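Periplasmic beta-glucosidase (Pseudomonas aeruginosa, PDB 6R5T) probably hydrolyses terminal, non-reducing beta-D-glucosyl residues to release beta-D-glucose, as a periplasmic glycosidase of family 3. Local coordinates at residues 84-88 against 349-355; 413-418 against 550-554. The protein carries 1 engineered substitution. The contacts are given in a common frame with arbitrary orientation. Numbering follows the deposited sequence.

Contact 1 (84-88 against 349-355); sequences HRTIF and RLHRQAA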
ATOM      1  N   HIS A  84     -18.985 -28.026  -2.395  1.00 14.31           N
ATOM      2  CA  HIS A  84     -20.362 -27.807  -2.847  1.00 13.99           C
ATOM      3  C   HIS A  84     -21.356 -27.990  -1.715  1.00 13.01           C
ATOM      4  O   HIS A  84     -21.887 -27.026  -1.237  1.00 13.56           O
ATOM      5  CB  HIS A  84     -20.630 -28.678  -4.086  1.00 14.61           C
ATOM      6  CG  HIS A  84     -22.011 -28.486  -4.566  1.00 15.24           C
ATOM      7  ND1 HIS A  84     -22.467 -27.253  -4.900  1.00 14.86           N
ATOM      8  CD2 HIS A  84     -23.048 -29.347  -4.709  1.00 15.41           C
ATOM      9  CE1 HIS A  84     -23.736 -27.335  -5.272  1.00 17.54           C
ATOM     10  NE2 HIS A  84     -24.128 -28.606  -5.162  1.00 16.39           N
ATOM     11  N   ARG A  85     -21.532 -29.222  -1.249  1.00 14.47           N
ATOM     12  CA  ARG A  85     -22.366 -29.523  -0.057  1.00 14.35           C
ATOM     13  C   ARG A  85     -21.475 -29.949   1.103  1.00 12.37           C
ATOM     14  O   ARG A  85     -21.735 -29.464   2.208  1.00 15.31           O
ATOM     15  CB  ARG A  85     -23.413 -30.603  -0.381  1.00 15.45           C
ATOM     16  CG  ARG A  85     -24.598 -30.089  -1.170  1.00 16.32           C
ATOM     17  CD  ARG A  85     -25.620 -31.168  -1.591  1.00 16.06           C
ATOM     18  NE  ARG A  85     -25.133 -31.903  -2.743  1.00 17.11           N
ATOM     19  CZ  ARG A  85     -24.475 -33.044  -2.734  1.00 17.31           C
ATOM     20  NH1 ARG A  85     -24.249 -33.692  -1.600  1.00 18.96           N
ATOM     21  NH2 ARG A  85     -23.979 -33.543  -3.855  1.00 17.37           N
ATOM     22  N   THR A  86     -20.463 -30.766   0.847  1.00 13.32           N
ATOM     23  CA  THR A  86     -19.433 -31.065   1.855  1.00 14.43           C
ATOM     24  C   THR A  86     -18.399 -29.936   1.742  1.00 13.69           C
ATOM     25  O   THR A  86     -17.719 -29.845   0.719  1.00 14.92           O
ATOM     26  CB  THR A  86     -18.768 -32.415   1.677  1.00 17.41           C
ATOM     27  OG1 THR A  86     -19.758 -33.435   1.596  1.00 16.79           O
ATOM     28  CG2 THR A  86     -17.833 -32.687   2.806  1.00 18.58           C
ATOM     29  N   ILE A  87     -18.350 -29.088   2.754  1.00 13.28           N
ATOM     30  CA  ILE A  87     -17.453 -27.906   2.689  1.00 14.17           C
ATOM     31  C   ILE A  87     -16.098 -28.260   3.287  1.00 12.77           C
ATOM     32  O   ILE A  87     -15.984 -28.700   4.424  1.00 13.19           O
ATOM     33  CB  ILE A  87     -18.130 -26.707   3.345  1.00 13.75           C
ATOM     34  CG1 ILE A  87     -19.534 -26.467   2.769  1.00 13.75           C
ATOM     35  CG2 ILE A  87     -17.227 -25.497   3.203  1.00 13.53           C
ATOM     36  CD1 ILE A  87     -19.610 -26.490   1.235  1.00 13.90           C
ATOM     37  N   PHE A  88     -15.063 -28.031   2.502  1.00 12.94           N
ATOM     38  CA  PHE A  88     -13.674 -28.162   2.899  1.00 12.66           C
ATOM     39  C   PHE A  88     -13.249 -26.858   3.548  1.00 12.04           C
ATOM     40  O   PHE A  88     -13.943 -25.858   3.536  1.00 12.95           O
ATOM     41  CB  PHE A  88     -12.834 -28.524   1.675  1.00 13.21           C
ATOM     42  CG  PHE A  88     -13.174 -29.883   1.112  1.00 14.44           C
ATOM     43  CD1 PHE A  88     -12.582 -31.033   1.606  1.00 15.63           C
ATOM     44  CD2 PHE A  88     -14.122 -30.011   0.118  1.00 13.96           C
ATOM     45  CE1 PHE A  88     -12.958 -32.288   1.141  1.00 16.38           C
ATOM     46  CE2 PHE A  88     -14.502 -31.260  -0.358  1.00 15.52           C
ATOM     47  CZ  PHE A  88     -13.913 -32.399   0.157  1.00 17.07           C
ATOM     48  N   ARG A 349     -25.104 -38.469   0.720  1.00 22.62           N
ATOM     49  CA  ARG A 349     -24.534 -37.796  -0.476  1.00 20.43           C
ATOM     50  C   ARG A 349     -23.338 -36.919  -0.051  1.00 21.30           C
ATOM     51  O   ARG A 349     -22.686 -36.309  -0.935  1.00 19.13           O
ATOM     52  CB  ARG A 349     -25.614 -36.928  -1.140  1.00 21.24           C
ATOM     53  CG  ARG A 349     -26.809 -37.744  -1.623  1.00 21.04           C
ATOM     54  CD  ARG A 349     -27.759 -36.914  -2.427  1.00 21.57           C
ATOM     55  NE  ARG A 349     -27.264 -36.708  -3.776  1.00 21.48           N
ATOM     56  CZ  ARG A 349     -27.115 -35.530  -4.410  1.00 20.26           C
ATOM     57  NH1 ARG A 349     -27.341 -34.382  -3.814  1.00 19.96           N
ATOM     58  NH2 ARG A 349     -26.720 -35.511  -5.670  1.00 21.32           N
ATOM     59  N   LEU A 350     -23.064 -36.822   1.252  1.00 19.11           N
ATOM     60  CA  LEU A 350     -21.861 -36.076   1.727  1.00 19.38           C
ATOM     61  C   LEU A 350     -20.608 -36.935   1.652  1.00 19.94           C
ATOM     62  O   LEU A 350     -20.645 -38.184   1.366  1.00 18.81           O
ATOM     63  CB  LEU A 350     -22.086 -35.579   3.137  1.00 18.65           C
ATOM     64  CG  LEU A 350     -23.208 -34.573   3.344  1.00 19.10           C
ATOM     65  CD1 LEU A 350     -23.344 -34.270   4.809  1.00 20.94           C
ATOM     66  CD2 LEU A 350     -22.980 -33.269   2.581  1.00 19.86           C
ATOM     67  N   HIS A 351     -19.472 -36.276   1.834  1.00 15.94           N
ATOM     68  CA  HIS A 351     -18.139 -36.888   1.798  1.00 17.86           C
ATOM     69  C   HIS A 351     -17.406 -36.467   3.065  1.00 18.50           C
ATOM     70  O   HIS A 351     -16.346 -35.790   2.954  1.00 17.79           O
ATOM     71  CB  HIS A 351     -17.392 -36.558   0.511  1.00 19.09           C
ATOM     72  CG  HIS A 351     -18.037 -37.127  -0.702  1.00 20.78           C
ATOM     73  ND1 HIS A 351     -19.102 -36.512  -1.330  1.00 19.55           N
ATOM     74  CD2 HIS A 351     -17.824 -38.303  -1.336  1.00 24.11           C
ATOM     75  CE1 HIS A 351     -19.533 -37.299  -2.315  1.00 21.14           C
ATOM     76  NE2 HIS A 351     -18.769 -38.415  -2.331  1.00 22.08           N
ATOM     77  N   ARG A 352     -17.931 -36.880   4.222  1.00 18.53           N
ATOM     78  CA  ARG A 352     -17.367 -36.392   5.506  1.00 18.42           C
ATOM     79  C   ARG A 352     -15.963 -36.930   5.717  1.00 20.59           C
ATOM     80  O   ARG A 352     -15.167 -36.197   6.297  1.00 19.74           O
ATOM     81  CB  ARG A 352     -18.258 -36.713   6.696  1.00 18.18           C
ATOM     82  CG  ARG A 352     -19.588 -35.985   6.689  1.00 18.41           C
ATOM     83  CD  ARG A 352     -20.365 -36.327   7.912  1.00 17.34           C
ATOM     84  NE  ARG A 352     -21.652 -35.677   7.992  1.00 16.57           N
ATOM     85  CZ  ARG A 352     -21.865 -34.446   8.419  1.00 17.94           C
ATOM     86  NH1 ARG A 352     -20.842 -33.709   8.804  1.00 18.22           N
ATOM     87  NH2 ARG A 352     -23.070 -33.918   8.457  1.00 18.19           N
ATOM     88  N   GLN A 353     -15.653 -38.172   5.337  1.00 17.77           N
ATOM     89  CA  GLN A 353     -14.294 -38.673   5.579  1.00 22.16           C
ATOM     90  C   GLN A 353     -13.301 -37.787   4.808  1.00 20.53           C
ATOM     91  O   GLN A 353     -12.272 -37.432   5.387  1.00 20.49           O
ATOM     92  CB  GLN A 353     -14.112 -40.126   5.145  1.00 25.58           C
ATOM     93  CG  GLN A 353     -12.687 -40.588   5.413  1.00 30.06           C
ATOM     94  CD  GLN A 353     -12.332 -41.982   4.947  1.00 37.32           C
ATOM     95  OE1 GLN A 353     -11.241 -42.490   5.239  1.00 44.48           O
ATOM     96  NE2 GLN A 353     -13.228 -42.592   4.189  1.00 40.64           N
ATOM     97  N   ALA A 354     -13.579 -37.425   3.565  1.00 19.38           N
ATOM     98  CA  ALA A 354     -12.641 -36.582   2.785  1.00 20.17           C
ATOM     99  C   ALA A 354     -12.536 -35.214   3.469  1.00 18.48           C
ATOM    100  O   ALA A 354     -11.396 -34.701   3.601  1.00 18.47           O
ATOM    101  CB  ALA A 354     -13.064 -36.418   1.344  1.00 20.26           C
ATOM    102  N   ALA A 355     -13.647 -34.646   3.922  1.00 16.28           N
ATOM    103  CA  ALA A 355     -13.595 -33.282   4.523  1.00 16.73           C
ATOM    104  C   ALA A 355     -12.754 -33.327   5.792  1.00 16.93           C
ATOM    105  O   ALA A 355     -11.995 -32.381   6.046  1.00 16.77           O
ATOM    106  CB  ALA A 355     -14.970 -32.759   4.829  1.00 16.48           C
TER
HETATM  107  O   HOH W   1     -22.831 -36.251  -3.735  1.00 20.57           O
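R85 reaches across to segment 349-355 with a bent side chain, chi1 m, chi2 t and chi3 m. This places its guanidinium flat on that of R349, with centres 4.0 Å apart and planes at 29°. R349 chi3 is p, which folds its end back toward R85. The two like charges share D117, which forms salt bridges with R85 NE and R349 NH1. R85 NH1 also donates to R349 O (3.1 Å). Water 1 accepts from R85 NH2 (2.9 Å) and donates to R349 O (2.8 Å).

The loop 84-88 follows strand 75-78 of the family 3 N-terminal domain, a TIM-barrel-type domain. Its partner runs into helix 352-362, which leads into strand 364-368, at the edge of the C-terminal domain's mixed sheet. The contact therefore ties the loop to the start of this helix. H351 is the N-cap residue. H351 N donates to T86 OG1 (2.9 Å). The m rotamer of T86 points OG1 at this amide and sends CG2 to A355 CB (3.5 Å). E113 of helix 100-116 hydrogen-bonds both T86 OG1 and H351 ND1.

L350 CD2 lies 3.4 Å from T86 OG1 and 4.0 Å from R85 CB. F88 leaves its backbone sideways, but chi1 m carries the ring to the helix, with CE1 3.6 Å from A355 CA and 4.1 Å from A354 CB.

Contact 2 (413-418 against 550-554); sequences GLANAV and ADVLF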
ATOM      1  N   GLY A 413     -16.953 -31.278  18.146  1.00 15.73           N
ATOM      2  CA  GLY A 413     -15.785 -32.123  17.864  1.00 15.94           C
ATOM      3  C   GLY A 413     -15.138 -32.587  19.165  1.00 15.32           C
ATOM      4  O   GLY A 413     -14.756 -33.779  19.266  1.00 16.54           O
ATOM      5  N   LEU A 414     -15.040 -31.694  20.137  1.00 16.42           N
ATOM      6  CA  LEU A 414     -14.440 -32.068  21.430  1.00 17.04           C
ATOM      7  C   LEU A 414     -15.380 -33.069  22.124  1.00 19.33           C
ATOM      8  O   LEU A 414     -14.890 -34.080  22.590  1.00 19.42           O
ATOM      9  CB  LEU A 414     -14.238 -30.819  22.260  1.00 18.99           C
ATOM     10  CG  LEU A 414     -13.190 -29.874  21.697  1.00 19.18           C
ATOM     11  CD1 LEU A 414     -13.201 -28.624  22.508  1.00 20.03           C
ATOM     12  CD2 LEU A 414     -11.814 -30.498  21.665  1.00 21.13           C
ATOM     13  N   ALA A 415     -16.698 -32.838  22.065  1.00 19.15           N
ATOM     14  CA  ALA A 415     -17.688 -33.746  22.719  1.00 22.39           C
ATOM     15  C   ALA A 415     -17.569 -35.130  22.095  1.00 23.13           C
ATOM     16  O   ALA A 415     -17.594 -36.157  22.821  1.00 23.32           O
ATOM     17  CB  ALA A 415     -19.086 -33.175  22.585  1.00 21.75           C
ATOM     18  N   ASN A 416     -17.460 -35.198  20.770  1.00 20.97           N
ATOM     19  CA  ASN A 416     -17.326 -36.459  20.009  1.00 20.03           C
ATOM     20  C   ASN A 416     -16.067 -37.216  20.450  1.00 23.36           C
ATOM     21  O   ASN A 416     -16.085 -38.448  20.564  1.00 22.96           O
ATOM     22  CB  ASN A 416     -17.266 -36.197  18.504  1.00 22.75           C
ATOM     23  CG  ASN A 416     -18.558 -35.689  17.898  1.00 26.12           C
ATOM     24  OD1 ASN A 416     -19.647 -35.779  18.490  1.00 26.10           O
ATOM     25  ND2 ASN A 416     -18.451 -35.189  16.674  1.00 23.76           N
ATOM     26  N   ALA A 417     -14.984 -36.484  20.668  1.00 22.36           N
ATOM     27  CA  ALA A 417     -13.660 -37.091  20.945  1.00 22.00           C
ATOM     28  C   ALA A 417     -13.659 -37.695  22.358  1.00 23.20           C
ATOM     29  O   ALA A 417     -13.082 -38.781  22.496  1.00 26.04           O
ATOM     30  CB  ALA A 417     -12.599 -36.040  20.831  1.00 23.17           C
ATOM     31  N   VAL A 418     -14.234 -37.007  23.336  1.00 23.37           N
ATOM     32  CA  VAL A 418     -14.050 -37.354  24.778  1.00 24.64           C
ATOM     33  C   VAL A 418     -15.166 -38.301  25.253  1.00 30.21           C
ATOM     34  O   VAL A 418     -14.933 -38.958  26.302  1.00 27.69           O
ATOM     35  CB  VAL A 418     -13.942 -36.126  25.679  1.00 24.50           C
ATOM     36  CG1 VAL A 418     -12.772 -35.247  25.272  1.00 25.19           C
ATOM     37  CG2 VAL A 418     -15.216 -35.314  25.782  1.00 27.66           C
ATOM     38  N   ALA A 550     -10.477 -31.302  16.841  1.00 14.78           N
ATOM     39  CA  ALA A 550     -10.322 -32.224  17.969  1.00 16.10           C
ATOM     40  C   ALA A 550      -9.263 -33.287  17.672  1.00 14.83           C
ATOM     41  O   ALA A 550      -8.515 -33.608  18.590  1.00 17.12           O
ATOM     42  CB  ALA A 550     -11.650 -32.825  18.333  1.00 15.39           C
ATOM     43  N   ASP A 551      -9.166 -33.810  16.454  1.00 14.57           N
ATOM     44  CA  ASP A 551      -8.144 -34.792  16.078  1.00 16.70           C
ATOM     45  C   ASP A 551      -6.762 -34.221  16.380  1.00 16.99           C
ATOM     46  O   ASP A 551      -5.921 -34.958  16.895  1.00 17.50           O
ATOM     47  CB  ASP A 551      -8.269 -35.164  14.607  1.00 17.21           C
ATOM     48  CG  ASP A 551      -9.479 -36.025  14.269  1.00 19.53           C
ATOM     49  OD1 ASP A 551     -10.083 -36.631  15.226  1.00 19.80           O
ATOM     50  OD2 ASP A 551      -9.838 -36.031  13.071  1.00 19.07           O
ATOM     51  N   VAL A 552      -6.515 -32.944  16.078  1.00 15.18           N
ATOM     52  CA  VAL A 552      -5.199 -32.341  16.337  1.00 15.52           C
ATOM     53  C   VAL A 552      -5.049 -32.084  17.816  1.00 15.34           C
ATOM     54  O   VAL A 552      -3.985 -32.422  18.347  1.00 15.62           O
ATOM     55  CB  VAL A 552      -5.014 -31.061  15.511  1.00 15.98           C
ATOM     56  CG1 VAL A 552      -3.939 -30.167  16.116  1.00 17.03           C
ATOM     57  CG2 VAL A 552      -4.725 -31.498  14.097  1.00 19.23           C
ATOM     58  N   LEU A 553      -6.043 -31.518  18.475  1.00 13.74           N
ATOM     59  CA  LEU A 553      -5.913 -31.138  19.894  1.00 15.11           C
ATOM     60  C   LEU A 553      -5.640 -32.358  20.781  1.00 15.67           C
ATOM     61  O   LEU A 553      -4.858 -32.221  21.737  1.00 17.09           O
ATOM     62  CB  LEU A 553      -7.170 -30.405  20.371  1.00 17.52           C
ATOM     63  CG  LEU A 553      -7.339 -28.999  19.789  1.00 15.98           C
ATOM     64  CD1 LEU A 553      -8.703 -28.472  20.158  1.00 17.07           C
ATOM     65  CD2 LEU A 553      -6.218 -28.047  20.227  1.00 16.69           C
ATOM     66  N   PHE A 554      -6.144 -33.524  20.415  1.00 17.20           N
ATOM     67  CA  PHE A 554      -5.949 -34.736  21.247  1.00 16.69           C
ATOM     68  C   PHE A 554      -4.849 -35.636  20.690  1.00 18.72           C
ATOM     69  O   PHE A 554      -4.561 -36.700  21.296  1.00 19.93           O
ATOM     70  CB  PHE A 554      -7.296 -35.439  21.421  1.00 16.87           C
ATOM     71  CG  PHE A 554      -8.258 -34.703  22.297  1.00 17.59           C
ATOM     72  CD1 PHE A 554      -7.952 -34.422  23.610  1.00 19.08           C
ATOM     73  CD2 PHE A 554      -9.480 -34.301  21.812  1.00 19.31           C
ATOM     74  CE1 PHE A 554      -8.829 -33.740  24.431  1.00 17.65           C
ATOM     75  CE2 PHE A 554     -10.363 -33.636  22.638  1.00 18.60           C
ATOM     76  CZ  PHE A 554     -10.029 -33.322  23.934  1.00 21.24           C
TER
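This is a buried contact between apolar side chains at two helix ends in the family 3 C-terminal domain. Helix 410-418 packs on the end of helix 545-553 and on F554 just beyond it. No hydrogen bond crosses between the segments, but N416 hydrogen-bonds N547, earlier in helix 545-553.

The backbones come closest at L414 and A550, with CA atoms 5.4 Å apart. Small residues permit this approach: A550 CB lies 3.4 Å from G413 O and 4.2 Å from A417 CB. The domain has the alpha/beta sandwich fold of family 3, and both helices pack against its mixed sheet. L414 also touches V383 and L424, F554 touches I381, and L553 touches L536, so the side chains filling the interface also rest on strands 380-384, 423-427 and 534-537.

F554, with chi1 m, turns its ring toward helix 410-418. Three side chains meet the F554 ring: L414 CD2 at CE2 (3.6 Å), A417 CB at CD2 (3.7 Å) and V418 CG1 at CZ (3.6 Å). L414 CD2 also reaches L553 CD1 (4.0 Å).

Overall arrangement
Both contacts are mostly buried, and both lie away from the sugar-binding pocket and the magnesium site. Their centres are about 19 Å apart and their nearest atoms about 8 Å, so they do not touch. The centre of contact 1 is about 17 Å from the centre of the chain, against about 27 Å for that of contact 2. Contact 1 joins a loop of the N-terminal domain to a helix start. It is mixed: stacked arginines and a water at one end, F88 against alanines at the other. Contact 2 joins two C-terminal-domain helices through apolar side chains. They share no element, but helix 352-362 links them: it begins in contact 1, and its R356 and R360 form salt bridges with D551.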